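Local structure of subtilase cytotoxin subunit A (Escherichia coli, 2IY9) at residues Leu96-Tyr107 with Glu273-Ala284; Gly170-Val178 with Ala292-Thr300. The protein cleaves the host endoplasmic reticulum chaperone BiP as the serine protease subunit of the AB5 subtilase cytotoxin, triggering a stress response and eventual cell death. All coordinates share one frame; numbering follows the deposited sequence.

Contact 1 (Leu96-Tyr107 with Glu273-Ala284)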
ATOM      1  N   LEU A  96       1.077   9.682   3.999  1.00 19.80           N
ATOM      2  CA  LEU A  96       2.345   8.962   3.818  1.00 20.28           C
ATOM      3  C   LEU A  96       2.721   8.787   2.342  1.00 19.93           C
ATOM      4  O   LEU A  96       3.896   8.838   1.987  1.00 19.97           O
ATOM      5  CB  LEU A  96       2.314   7.604   4.530  1.00 20.03           C
ATOM      6  CG  LEU A  96       2.226   7.658   6.058  1.00 19.77           C
ATOM      7  CD1 LEU A  96       2.048   6.250   6.598  1.00 19.64           C
ATOM      8  CD2 LEU A  96       3.454   8.362   6.699  1.00 19.66           C
ATOM      9  N   ILE A  97       1.704   8.604   1.503  1.00 20.15           N
ATOM     10  CA  ILE A  97       1.877   8.484   0.063  1.00 20.34           C
ATOM     11  C   ILE A  97       2.203   9.835  -0.579  1.00 21.05           C
ATOM     12  O   ILE A  97       3.133   9.940  -1.382  1.00 21.82           O
ATOM     13  CB  ILE A  97       0.617   7.878  -0.592  1.00 20.46           C
ATOM     14  CG1 ILE A  97       0.388   6.439  -0.099  1.00 19.42           C
ATOM     15  CG2 ILE A  97       0.703   7.918  -2.142  1.00 19.42           C
ATOM     16  CD1 ILE A  97      -1.020   5.942  -0.401  1.00 22.17           C
ATOM     17  N   ALA A  98       1.444  10.869  -0.227  1.00 21.98           N
ATOM     18  CA  ALA A  98       1.382  12.062  -1.095  1.00 23.00           C
ATOM     19  C   ALA A  98       1.472  13.459  -0.457  1.00 23.50           C
ATOM     20  O   ALA A  98       1.436  14.469  -1.184  1.00 23.62           O
ATOM     21  CB  ALA A  98       0.132  11.968  -1.960  1.00 22.68           C
ATOM     22  N   SER A  99       1.546  13.554   0.872  1.00 23.62           N
ATOM     23  CA  SER A  99       1.530  14.887   1.514  1.00 24.03           C
ATOM     24  C   SER A  99       2.633  15.816   0.986  1.00 23.76           C
ATOM     25  O   SER A  99       3.782  15.409   0.848  1.00 24.33           O
ATOM     26  CB  SER A  99       1.599  14.789   3.044  1.00 23.56           C
ATOM     27  OG  SER A  99       1.885  16.071   3.608  1.00 23.93           O
ATOM     28  N   ARG A 100       2.270  17.064   0.700  1.00 23.99           N
ATOM     29  CA  ARG A 100       3.189  18.021   0.067  1.00 23.88           C
ATOM     30  C   ARG A 100       3.932  18.916   1.042  1.00 24.55           C
ATOM     31  O   ARG A 100       4.887  19.596   0.669  1.00 24.97           O
ATOM     32  CB  ARG A 100       2.429  18.866  -0.957  1.00 24.17           C
ATOM     33  CG  ARG A 100       1.869  17.991  -2.047  1.00 23.40           C
ATOM     34  CD  ARG A 100       1.327  18.762  -3.236  1.00 24.71           C
ATOM     35  NE  ARG A 100       0.879  17.795  -4.231  1.00 24.76           N
ATOM     36  CZ  ARG A 100       0.366  18.101  -5.420  1.00 26.41           C
ATOM     37  NH1 ARG A 100       0.228  19.374  -5.789  1.00 26.43           N
ATOM     38  NH2 ARG A 100      -0.010  17.121  -6.236  1.00 24.87           N
ATOM     39  N   TYR A 101       3.466  18.938   2.283  1.00 25.18           N
ATOM     40  CA  TYR A 101       4.152  19.639   3.362  1.00 25.54           C
ATOM     41  C   TYR A 101       3.628  19.148   4.698  1.00 25.31           C
ATOM     42  O   TYR A 101       2.524  18.597   4.777  1.00 25.18           O
ATOM     43  CB  TYR A 101       4.000  21.170   3.235  1.00 26.62           C
ATOM     44  CG  TYR A 101       2.580  21.689   3.077  1.00 26.67           C
ATOM     45  CD1 TYR A 101       1.767  21.936   4.184  1.00 28.02           C
ATOM     46  CD2 TYR A 101       2.069  21.973   1.814  1.00 28.29           C
ATOM     47  CE1 TYR A 101       0.458  22.436   4.019  1.00 28.63           C
ATOM     48  CE2 TYR A 101       0.792  22.469   1.646  1.00 27.94           C
ATOM     49  CZ  TYR A 101      -0.002  22.701   2.740  1.00 27.67           C
ATOM     50  OH  TYR A 101      -1.266  23.197   2.529  1.00 29.94           O
ATOM     51  N   GLY A 102       4.416  19.355   5.750  1.00 24.95           N
ATOM     52  CA  GLY A 102       4.072  18.847   7.074  1.00 25.04           C
ATOM     53  C   GLY A 102       4.590  17.434   7.105  1.00 24.90           C
ATOM     54  O   GLY A 102       5.773  17.206   7.354  1.00 26.06           O
ATOM     55  N   ILE A 103       3.722  16.486   6.799  1.00 24.75           N
ATOM     56  CA  ILE A 103       4.168  15.122   6.508  1.00 24.48           C
ATOM     57  C   ILE A 103       4.890  15.097   5.148  1.00 24.39           C
ATOM     58  O   ILE A 103       4.445  15.738   4.192  1.00 24.27           O
ATOM     59  CB  ILE A 103       2.965  14.139   6.526  1.00 23.77           C
ATOM     60  CG1 ILE A 103       2.296  14.132   7.909  1.00 24.79           C
ATOM     61  CG2 ILE A 103       3.368  12.713   6.130  1.00 23.21           C
ATOM     62  CD1 ILE A 103       3.266  13.881   9.078  1.00 21.35           C
ATOM     63  N   TYR A 104       6.004  14.370   5.081  1.00 24.44           N
ATOM     64  CA  TYR A 104       6.743  14.206   3.834  1.00 24.66           C
ATOM     65  C   TYR A 104       6.243  12.969   3.113  1.00 24.25           C
ATOM     66  O   TYR A 104       6.629  11.843   3.448  1.00 24.04           O
ATOM     67  CB  TYR A 104       8.246  14.073   4.091  1.00 25.57           C
ATOM     68  CG  TYR A 104       8.906  15.334   4.606  1.00 27.00           C
ATOM     69  CD1 TYR A 104       9.563  16.212   3.736  1.00 27.39           C
ATOM     70  CD2 TYR A 104       8.868  15.654   5.964  1.00 26.28           C
ATOM     71  CE1 TYR A 104      10.183  17.385   4.220  1.00 28.30           C
ATOM     72  CE2 TYR A 104       9.475  16.816   6.449  1.00 27.97           C
ATOM     73  CZ  TYR A 104      10.124  17.667   5.581  1.00 28.29           C
ATOM     74  OH  TYR A 104      10.713  18.812   6.095  1.00 29.97           O
ATOM     75  N   GLY A 105       5.392  13.178   2.113  1.00 23.86           N
ATOM     76  CA  GLY A 105       4.902  12.073   1.310  1.00 23.83           C
ATOM     77  C   GLY A 105       6.045  11.477   0.515  1.00 23.82           C
ATOM     78  O   GLY A 105       6.975  12.187   0.132  1.00 23.56           O
ATOM     79  N   VAL A 106       5.990  10.162   0.300  1.00 23.97           N
ATOM     80  CA  VAL A 106       6.985   9.468  -0.511  1.00 23.93           C
ATOM     81  C   VAL A 106       7.051  10.036  -1.927  1.00 24.03           C
ATOM     82  O   VAL A 106       8.151  10.246  -2.465  1.00 23.61           O
ATOM     83  CB  VAL A 106       6.710   7.940  -0.576  1.00 23.92           C
ATOM     84  CG1 VAL A 106       7.588   7.278  -1.658  1.00 23.66           C
ATOM     85  CG2 VAL A 106       6.957   7.310   0.771  1.00 24.35           C
ATOM     86  N   TYR A 107       5.881  10.268  -2.533  1.00 24.37           N
ATOM     87  CA  TYR A 107       5.812  10.873  -3.869  1.00 24.74           C
ATOM     88  C   TYR A 107       4.792  12.021  -3.851  1.00 24.78           C
ATOM     89  O   TYR A 107       3.622  11.839  -4.202  1.00 24.16           O
ATOM     90  CB  TYR A 107       5.510   9.828  -4.963  1.00 25.11           C
ATOM     91  CG  TYR A 107       5.683  10.366  -6.384  1.00 25.71           C
ATOM     92  CD1 TYR A 107       6.884  10.966  -6.783  1.00 25.97           C
ATOM     93  CD2 TYR A 107       4.653  10.271  -7.323  1.00 25.10           C
ATOM     94  CE1 TYR A 107       7.057  11.476  -8.074  1.00 25.63           C
ATOM     95  CE2 TYR A 107       4.809  10.783  -8.624  1.00 25.23           C
ATOM     96  CZ  TYR A 107       6.012  11.384  -8.983  1.00 25.26           C
ATOM     97  OH  TYR A 107       6.180  11.883 -10.248  1.00 26.95           O
ATOM     98  N   GLU A 273       1.061   1.558   7.705  1.00 22.44           N
ATOM     99  CA  GLU A 273       2.065   2.567   7.347  1.00 22.13           C
ATOM    100  C   GLU A 273       3.066   2.039   6.313  1.00 21.54           C
ATOM    101  O   GLU A 273       3.410   2.742   5.348  1.00 20.64           O
ATOM    102  CB  GLU A 273       2.818   3.013   8.605  1.00 22.50           C
ATOM    103  CG  GLU A 273       1.969   3.810   9.600  1.00 23.86           C
ATOM    104  CD  GLU A 273       1.096   2.961  10.523  1.00 27.29           C
ATOM    105  OE1 GLU A 273       1.105   1.705  10.450  1.00 29.22           O
ATOM    106  OE2 GLU A 273       0.373   3.571  11.340  1.00 28.81           O
ATOM    107  N   ALA A 274       3.535   0.809   6.531  1.00 20.73           N
ATOM    108  CA  ALA A 274       4.479   0.151   5.621  1.00 20.96           C
ATOM    109  C   ALA A 274       3.885   0.010   4.217  1.00 20.35           C
ATOM    110  O   ALA A 274       4.548   0.268   3.228  1.00 20.46           O
ATOM    111  CB  ALA A 274       4.882  -1.229   6.167  1.00 20.71           C
ATOM    112  N   THR A 275       2.625  -0.397   4.152  1.00 20.41           N
ATOM    113  CA  THR A 275       1.936  -0.520   2.882  1.00 20.46           C
ATOM    114  C   THR A 275       1.880   0.827   2.150  1.00 20.36           C
ATOM    115  O   THR A 275       2.113   0.888   0.946  1.00 19.78           O
ATOM    116  CB  THR A 275       0.533  -1.073   3.094  1.00 20.51           C
ATOM    117  OG1 THR A 275       0.637  -2.352   3.731  1.00 20.96           O
ATOM    118  CG2 THR A 275      -0.219  -1.198   1.767  1.00 19.83           C
ATOM    119  N   ALA A 276       1.562   1.896   2.880  1.00 20.61           N
ATOM    120  CA  ALA A 276       1.452   3.229   2.271  1.00 21.48           C
ATOM    121  C   ALA A 276       2.765   3.631   1.604  1.00 21.56           C
ATOM    122  O   ALA A 276       2.793   4.182   0.497  1.00 21.06           O
ATOM    123  CB  ALA A 276       1.023   4.258   3.309  1.00 21.39           C
ATOM    124  N   ILE A 277       3.856   3.346   2.298  1.00 21.17           N
ATOM    125  CA  ILE A 277       5.180   3.703   1.827  1.00 21.32           C
ATOM    126  C   ILE A 277       5.519   2.966   0.523  1.00 20.94           C
ATOM    127  O   ILE A 277       6.053   3.575  -0.422  1.00 21.10           O
ATOM    128  CB  ILE A 277       6.218   3.475   2.951  1.00 20.89           C
ATOM    129  CG1 ILE A 277       6.034   4.553   4.031  1.00 21.65           C
ATOM    130  CG2 ILE A 277       7.655   3.498   2.397  1.00 22.26           C
ATOM    131  CD1 ILE A 277       6.754   4.282   5.358  1.00 22.19           C
ATOM    132  N   VAL A 278       5.189   1.674   0.459  1.00 20.30           N
ATOM    133  CA  VAL A 278       5.442   0.894  -0.760  1.00 20.87           C
ATOM    134  C   VAL A 278       4.636   1.457  -1.932  1.00 21.09           C
ATOM    135  O   VAL A 278       5.154   1.581  -3.045  1.00 21.26           O
ATOM    136  CB  VAL A 278       5.173  -0.620  -0.573  1.00 20.65           C
ATOM    137  CG1 VAL A 278       5.204  -1.338  -1.936  1.00 21.31           C
ATOM    138  CG2 VAL A 278       6.228  -1.230   0.359  1.00 19.17           C
ATOM    139  N   SER A 279       3.378   1.804  -1.668  1.00 20.95           N
ATOM    140  CA  SER A 279       2.524   2.443  -2.668  1.00 21.63           C
ATOM    141  C   SER A 279       3.112   3.742  -3.188  1.00 21.79           C
ATOM    142  O   SER A 279       3.007   4.023  -4.376  1.00 21.47           O
ATOM    143  CB  SER A 279       1.118   2.705  -2.113  1.00 21.50           C
ATOM    144  OG  SER A 279       0.407   1.488  -1.976  1.00 21.54           O
ATOM    145  N   GLY A 280       3.728   4.534  -2.306  1.00 21.83           N
ATOM    146  CA  GLY A 280       4.378   5.778  -2.756  1.00 21.82           C
ATOM    147  C   GLY A 280       5.550   5.519  -3.691  1.00 21.56           C
ATOM    148  O   GLY A 280       5.764   6.258  -4.655  1.00 21.70           O
ATOM    149  N   VAL A 281       6.306   4.464  -3.412  1.00 21.62           N
ATOM    150  CA  VAL A 281       7.440   4.091  -4.266  1.00 21.58           C
ATOM    151  C   VAL A 281       6.906   3.618  -5.622  1.00 21.35           C
ATOM    152  O   VAL A 281       7.389   4.044  -6.655  1.00 21.01           O
ATOM    153  CB  VAL A 281       8.344   3.020  -3.606  1.00 21.56           C
ATOM    154  CG1 VAL A 281       9.459   2.564  -4.577  1.00 23.43           C
ATOM    155  CG2 VAL A 281       8.935   3.558  -2.283  1.00 21.86           C
ATOM    156  N   LEU A 282       5.895   2.758  -5.614  1.00 21.70           N
ATOM    157  CA  LEU A 282       5.287   2.333  -6.869  1.00 22.13           C
ATOM    158  C   LEU A 282       4.704   3.518  -7.652  1.00 22.34           C
ATOM    159  O   LEU A 282       4.823   3.564  -8.882  1.00 22.68           O
ATOM    160  CB  LEU A 282       4.239   1.247  -6.639  1.00 22.56           C
ATOM    161  CG  LEU A 282       4.736  -0.170  -6.344  1.00 22.40           C
ATOM    162  CD1 LEU A 282       3.584  -0.978  -5.690  1.00 22.88           C
ATOM    163  CD2 LEU A 282       5.243  -0.873  -7.593  1.00 22.99           C
ATOM    164  N   ALA A 283       4.116   4.480  -6.947  1.00 22.33           N
ATOM    165  CA  ALA A 283       3.605   5.704  -7.594  1.00 22.17           C
ATOM    166  C   ALA A 283       4.723   6.449  -8.327  1.00 22.44           C
ATOM    167  O   ALA A 283       4.552   6.861  -9.480  1.00 22.77           O
ATOM    168  CB  ALA A 283       2.928   6.618  -6.580  1.00 22.10           C
ATOM    169  N   ALA A 284       5.860   6.608  -7.650  1.00 22.24           N
ATOM    170  CA  ALA A 284       7.032   7.270  -8.206  1.00 22.96           C
ATOM    171  C   ALA A 284       7.529   6.560  -9.465  1.00 23.24           C
ATOM    172  O   ALA A 284       7.835   7.202 -10.463  1.00 23.76           O
ATOM    173  CB  ALA A 284       8.137   7.348  -7.158  1.00 22.84           C
TER

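Contact 2 (Gly170-Val178 with Ala292-Thr300)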
ATOM      1  N   GLY A 170      -5.356  -9.920 -12.371  1.00 24.54           N
ATOM      2  CA  GLY A 170      -4.059 -10.482 -12.758  1.00 24.31           C
ATOM      3  C   GLY A 170      -3.962 -10.681 -14.259  1.00 24.81           C
ATOM      4  O   GLY A 170      -2.994 -10.253 -14.895  1.00 24.40           O
ATOM      5  N   ARG A 171      -4.982 -11.313 -14.828  1.00 25.14           N
ATOM      6  CA  ARG A 171      -5.051 -11.511 -16.272  1.00 26.00           C
ATOM      7  C   ARG A 171      -5.000 -10.197 -17.056  1.00 25.49           C
ATOM      8  O   ARG A 171      -4.336 -10.114 -18.086  1.00 25.96           O
ATOM      9  CB  ARG A 171      -6.283 -12.326 -16.639  1.00 26.08           C
ATOM     10  CG  ARG A 171      -6.092 -13.809 -16.382  1.00 28.75           C
ATOM     11  CD  ARG A 171      -7.252 -14.638 -16.907  1.00 32.17           C
ATOM     12  NE  ARG A 171      -8.539 -14.268 -16.319  1.00 35.31           N
ATOM     13  CZ  ARG A 171      -8.999 -14.699 -15.146  1.00 34.52           C
ATOM     14  NH1 ARG A 171      -8.278 -15.511 -14.380  1.00 36.01           N
ATOM     15  NH2 ARG A 171     -10.188 -14.303 -14.735  1.00 35.79           N
ATOM     16  N   ASN A 172      -5.668  -9.171 -16.539  1.00 25.60           N
ATOM     17  CA  ASN A 172      -5.688  -7.839 -17.155  1.00 25.56           C
ATOM     18  C   ASN A 172      -4.307  -7.195 -17.198  1.00 25.32           C
ATOM     19  O   ASN A 172      -3.997  -6.431 -18.110  1.00 24.25           O
ATOM     20  CB  ASN A 172      -6.672  -6.924 -16.413  1.00 25.89           C
ATOM     21  CG  ASN A 172      -8.113  -7.423 -16.488  1.00 27.40           C
ATOM     22  OD1 ASN A 172      -8.441  -8.294 -17.298  1.00 27.36           O
ATOM     23  ND2 ASN A 172      -8.971  -6.881 -15.630  1.00 28.19           N
ATOM     24  N   ASN A 173      -3.492  -7.499 -16.186  1.00 25.06           N
ATOM     25  CA  ASN A 173      -2.094  -7.083 -16.151  1.00 25.45           C
ATOM     26  C   ASN A 173      -1.899  -5.557 -16.205  1.00 25.34           C
ATOM     27  O   ASN A 173      -0.925  -5.058 -16.773  1.00 24.61           O
ATOM     28  CB  ASN A 173      -1.318  -7.783 -17.282  1.00 25.57           C
ATOM     29  CG  ASN A 173       0.169  -7.862 -17.006  1.00 26.98           C
ATOM     30  OD1 ASN A 173       0.616  -7.642 -15.876  1.00 27.25           O
ATOM     31  ND2 ASN A 173       0.948  -8.166 -18.042  1.00 28.62           N
ATOM     32  N   ASP A 174      -2.842  -4.823 -15.624  1.00 25.79           N
ATOM     33  CA  ASP A 174      -2.827  -3.364 -15.715  1.00 26.29           C
ATOM     34  C   ASP A 174      -2.651  -2.672 -14.366  1.00 25.99           C
ATOM     35  O   ASP A 174      -2.030  -1.608 -14.287  1.00 26.93           O
ATOM     36  CB  ASP A 174      -4.068  -2.836 -16.449  1.00 26.82           C
ATOM     37  CG  ASP A 174      -5.381  -3.379 -15.883  1.00 29.22           C
ATOM     38  OD1 ASP A 174      -5.364  -4.242 -14.971  1.00 32.26           O
ATOM     39  OD2 ASP A 174      -6.443  -2.929 -16.368  1.00 31.62           O
ATOM     40  N   ARG A 175      -3.179  -3.274 -13.307  1.00 24.90           N
ATOM     41  CA  ARG A 175      -3.179  -2.611 -11.993  1.00 24.22           C
ATOM     42  C   ARG A 175      -2.574  -3.491 -10.908  1.00 23.67           C
ATOM     43  O   ARG A 175      -2.549  -4.722 -11.034  1.00 23.36           O
ATOM     44  CB  ARG A 175      -4.597  -2.196 -11.591  1.00 23.90           C
ATOM     45  CG  ARG A 175      -5.310  -1.364 -12.643  1.00 24.46           C
ATOM     46  CD  ARG A 175      -6.689  -0.882 -12.169  1.00 24.48           C
ATOM     47  NE  ARG A 175      -7.433  -0.313 -13.287  1.00 25.40           N
ATOM     48  CZ  ARG A 175      -7.305   0.941 -13.718  1.00 27.03           C
ATOM     49  NH1 ARG A 175      -6.479   1.782 -13.113  1.00 26.45           N
ATOM     50  NH2 ARG A 175      -8.030   1.358 -14.748  1.00 28.84           N
ATOM     51  N   LEU A 176      -2.097  -2.838  -9.845  1.00 22.96           N
ATOM     52  CA  LEU A 176      -1.512  -3.512  -8.707  1.00 22.19           C
ATOM     53  C   LEU A 176      -2.225  -3.159  -7.424  1.00 21.91           C
ATOM     54  O   LEU A 176      -2.620  -2.012  -7.222  1.00 21.87           O
ATOM     55  CB  LEU A 176      -0.039  -3.145  -8.548  1.00 22.67           C
ATOM     56  CG  LEU A 176       0.887  -3.727  -9.612  1.00 23.89           C
ATOM     57  CD1 LEU A 176       2.237  -3.081  -9.468  1.00 23.26           C
ATOM     58  CD2 LEU A 176       0.944  -5.281  -9.521  1.00 24.01           C
ATOM     59  N   ILE A 177      -2.363  -4.152  -6.554  1.00 21.00           N
ATOM     60  CA  ILE A 177      -2.918  -3.922  -5.223  1.00 21.25           C
ATOM     61  C   ILE A 177      -1.810  -4.097  -4.205  1.00 20.82           C
ATOM     62  O   ILE A 177      -1.166  -5.155  -4.134  1.00 21.39           O
ATOM     63  CB  ILE A 177      -4.085  -4.856  -4.906  1.00 21.04           C
ATOM     64  CG1 ILE A 177      -5.281  -4.501  -5.802  1.00 22.82           C
ATOM     65  CG2 ILE A 177      -4.479  -4.752  -3.436  1.00 22.79           C
ATOM     66  CD1 ILE A 177      -6.472  -5.375  -5.567  1.00 24.86           C
ATOM     67  N   VAL A 178      -1.572  -3.035  -3.452  1.00 20.84           N
ATOM     68  CA  VAL A 178      -0.588  -3.058  -2.388  1.00 20.78           C
ATOM     69  C   VAL A 178      -1.369  -3.250  -1.090  1.00 21.28           C
ATOM     70  O   VAL A 178      -2.169  -2.392  -0.700  1.00 20.95           O
ATOM     71  CB  VAL A 178       0.258  -1.771  -2.381  1.00 21.58           C
ATOM     72  CG1 VAL A 178       1.451  -1.917  -1.422  1.00 20.91           C
ATOM     73  CG2 VAL A 178       0.757  -1.467  -3.799  1.00 19.06           C
ATOM     74  N   ALA A 292       3.102   0.881 -18.388  1.00 27.68           N
ATOM     75  CA  ALA A 292       3.806  -0.383 -18.114  1.00 27.38           C
ATOM     76  C   ALA A 292       2.843  -1.409 -17.533  1.00 27.14           C
ATOM     77  O   ALA A 292       1.807  -1.046 -16.962  1.00 27.63           O
ATOM     78  CB  ALA A 292       4.973  -0.173 -17.173  1.00 27.71           C
ATOM     79  N   THR A 293       3.173  -2.685 -17.696  1.00 26.49           N
ATOM     80  CA  THR A 293       2.320  -3.743 -17.185  1.00 26.16           C
ATOM     81  C   THR A 293       2.482  -3.811 -15.677  1.00 25.82           C
ATOM     82  O   THR A 293       3.535  -3.432 -15.136  1.00 25.60           O
ATOM     83  CB  THR A 293       2.650  -5.117 -17.805  1.00 26.15           C
ATOM     84  OG1 THR A 293       3.972  -5.518 -17.431  1.00 25.58           O
ATOM     85  CG2 THR A 293       2.529  -5.075 -19.330  1.00 26.01           C
ATOM     86  N   ALA A 294       1.433  -4.286 -15.009  1.00 25.59           N
ATOM     87  CA  ALA A 294       1.474  -4.601 -13.584  1.00 25.30           C
ATOM     88  C   ALA A 294       2.625  -5.559 -13.285  1.00 25.77           C
ATOM     89  O   ALA A 294       3.364  -5.370 -12.316  1.00 24.90           O
ATOM     90  CB  ALA A 294       0.165  -5.214 -13.149  1.00 24.99           C
ATOM     91  N   THR A 295       2.793  -6.570 -14.141  1.00 26.16           N
ATOM     92  CA  THR A 295       3.860  -7.556 -13.953  1.00 26.84           C
ATOM     93  C   THR A 295       5.241  -6.894 -13.925  1.00 27.02           C
ATOM     94  O   THR A 295       6.059  -7.201 -13.048  1.00 26.65           O
ATOM     95  CB  THR A 295       3.792  -8.695 -15.001  1.00 27.27           C
ATOM     96  OG1 THR A 295       2.545  -9.391 -14.864  1.00 27.28           O
ATOM     97  CG2 THR A 295       4.934  -9.699 -14.789  1.00 28.39           C
ATOM     98  N   GLU A 296       5.492  -5.973 -14.855  1.00 27.10           N
ATOM     99  CA  GLU A 296       6.789  -5.286 -14.910  1.00 28.33           C
ATOM    100  C   GLU A 296       7.051  -4.411 -13.676  1.00 26.97           C
ATOM    101  O   GLU A 296       8.153  -4.426 -13.129  1.00 27.29           O
ATOM    102  CB  GLU A 296       6.958  -4.461 -16.196  1.00 28.16           C
ATOM    103  CG  GLU A 296       8.389  -3.896 -16.345  1.00 30.64           C
ATOM    104  CD  GLU A 296       8.540  -2.794 -17.389  1.00 31.52           C
ATOM    105  OE1 GLU A 296       7.600  -2.559 -18.189  1.00 35.90           O
ATOM    106  OE2 GLU A 296       9.625  -2.157 -17.406  1.00 36.35           O
ATOM    107  N   LEU A 297       6.047  -3.641 -13.255  1.00 26.55           N
ATOM    108  CA  LEU A 297       6.150  -2.847 -12.027  1.00 25.39           C
ATOM    109  C   LEU A 297       6.439  -3.734 -10.819  1.00 24.98           C
ATOM    110  O   LEU A 297       7.381  -3.474 -10.064  1.00 24.06           O
ATOM    111  CB  LEU A 297       4.874  -2.032 -11.797  1.00 25.60           C
ATOM    112  CG  LEU A 297       4.786  -0.688 -12.528  1.00 26.35           C
ATOM    113  CD1 LEU A 297       3.327  -0.245 -12.621  1.00 26.92           C
ATOM    114  CD2 LEU A 297       5.618   0.359 -11.790  1.00 27.27           C
ATOM    115  N   LYS A 298       5.642  -4.795 -10.651  1.00 24.55           N
ATOM    116  CA  LYS A 298       5.824  -5.712  -9.524  1.00 24.23           C
ATOM    117  C   LYS A 298       7.212  -6.363  -9.538  1.00 24.46           C
ATOM    118  O   LYS A 298       7.911  -6.361  -8.515  1.00 23.93           O
ATOM    119  CB  LYS A 298       4.734  -6.781  -9.496  1.00 24.70           C
ATOM    120  CG  LYS A 298       4.881  -7.780  -8.342  1.00 24.60           C
ATOM    121  CD  LYS A 298       3.604  -8.600  -8.125  1.00 24.84           C
ATOM    122  CE  LYS A 298       3.836  -9.646  -7.046  1.00 23.68           C
ATOM    123  NZ  LYS A 298       2.615 -10.450  -6.819  1.00 21.91           N
ATOM    124  N   ARG A 299       7.597  -6.907 -10.692  1.00 23.64           N
ATOM    125  CA  ARG A 299       8.921  -7.504 -10.875  1.00 25.07           C
ATOM    126  C   ARG A 299      10.062  -6.534 -10.532  1.00 24.29           C
ATOM    127  O   ARG A 299      10.970  -6.885  -9.789  1.00 23.70           O
ATOM    128  CB  ARG A 299       9.081  -8.029 -12.318  1.00 24.93           C
ATOM    129  CG  ARG A 299      10.411  -8.725 -12.592  1.00 26.76           C
ATOM    130  CD  ARG A 299      10.520  -9.200 -14.048  1.00 27.98           C
ATOM    131  NE  ARG A 299      10.499  -8.083 -15.000  1.00 34.58           N
ATOM    132  CZ  ARG A 299       9.515  -7.833 -15.870  1.00 37.41           C
ATOM    133  NH1 ARG A 299       8.445  -8.618 -15.942  1.00 38.66           N
ATOM    134  NH2 ARG A 299       9.607  -6.790 -16.686  1.00 39.30           N
ATOM    135  N   THR A 300      10.022  -5.316 -11.072  1.00 23.94           N
ATOM    136  CA  THR A 300      11.091  -4.364 -10.785  1.00 23.69           C
ATOM    137  C   THR A 300      11.158  -4.050  -9.288  1.00 23.28           C
ATOM    138  O   THR A 300      12.241  -4.015  -8.716  1.00 23.29           O
ATOM    139  CB  THR A 300      10.991  -3.088 -11.638  1.00 23.91           C
ATOM    140  OG1 THR A 300      11.064  -3.443 -13.025  1.00 24.60           O
ATOM    141  CG2 THR A 300      12.138  -2.121 -11.311  1.00 24.62           C
TER

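Contact 1 (Leu96-Tyr107 with Glu273-Ala284)
I97 and G280 bring the two backbones to 4.6 Å between their CA atoms, where the C-terminal part of helix 84-98 and the chain that follows it meet helix 271-288. V106 fills the place that G280 leaves by having no side chain: its CG1 lies 3.4 Å from G280 C. CG1 stands anti to V106 N (chi1 168°) and reaches on to V281 CG2, while CG2, on the other branch, approaches I277. V106 N and Y107 N donate to L96 O and I97 O, which ties the loop back to the helix. I97 CG1 lies against A276 O at 3.4 Å. One face of the Y107 ring receives A284 CA, 3.8 Å from the ring centroid and 11° off the normal, a CH-pi contact. At the opposite end of the contact L96 CB touches A276 CB at 3.8 Å, and L96 CD1 rests against E273 CA. S272, directly preceding E273 on helix 271-288, and H89 on helix 84-98 are both inferred members of the charge relay system, so the two helices of the subtilase core that meet here both lead to the active site. Helix 25-30 touches L96, I277 and V281, strand 256-259 touches L96 and E273, and strand 176-180 covers a further face of helix 271-288.

Contact 2 (Gly170-Val178 with Ala292-Thr300)
N173 and T295 join the turn between helix 160-172 and strand 176-180 to the start of helix 294-304, in the helix-to-strand turn of an alpha/beta unit of the subtilase fold. N173 is the first residue past its helix and has positive phi. From its CB, with CG anti to the backbone N (chi1 -157°), the side chain runs to CG, 3.5 Å from T295 OG1. At the amide the branches divide: ND2 packs on T293 CB, and OD1 accepts two bonds from T295. The backbone bond, T295 N to OD1, spans 3.0 Å with its donor tilted 17° from the amide carbonyl plane; the hydroxyl donor stands farther above that plane. Together they fix the amide's rotation against the first turn. N173 O accepts from A294 N, so the asparagine satisfies backbone N-H groups at the helix start with both its oxygens. T293, the N-cap, takes the next one, E296 N, on OG1. Beyond these bonds L176 points its CB toward helix 294-304, where the axis of segment 294-300 runs at 38° to strand 176-178, and spreads its methyls over A294 and L297. The extended K298 chain carries NZ away to V215 O and D213 O. L176 CD1 ends 3.7 Å from L297 CB.

How the contacts relate
Contact 1 is core, about 9 Å from the chain's centre and with all its touching residues buried; contact 2, about 14 Å out, is partly buried. The chemistry follows: contact 1 joins its segments through apolar and CH-pi packing, whereas contact 2 adds three hydrogen bonds at a helix start to a smaller leucine-centred patch. Helices 271-288 and 294-304 are consecutive in the chain, and strand 176-180, which supplies L176 to contact 2, also packs on the helix of contact 1. There V178, which does not touch 292-300, has S279 OG 3.3 Å from its CB and L282 CD1 3.4 Å from its CG2. Contact 1 borders, at E273, the residues inferred to form the charge relay system, while contact 2 lies away from them.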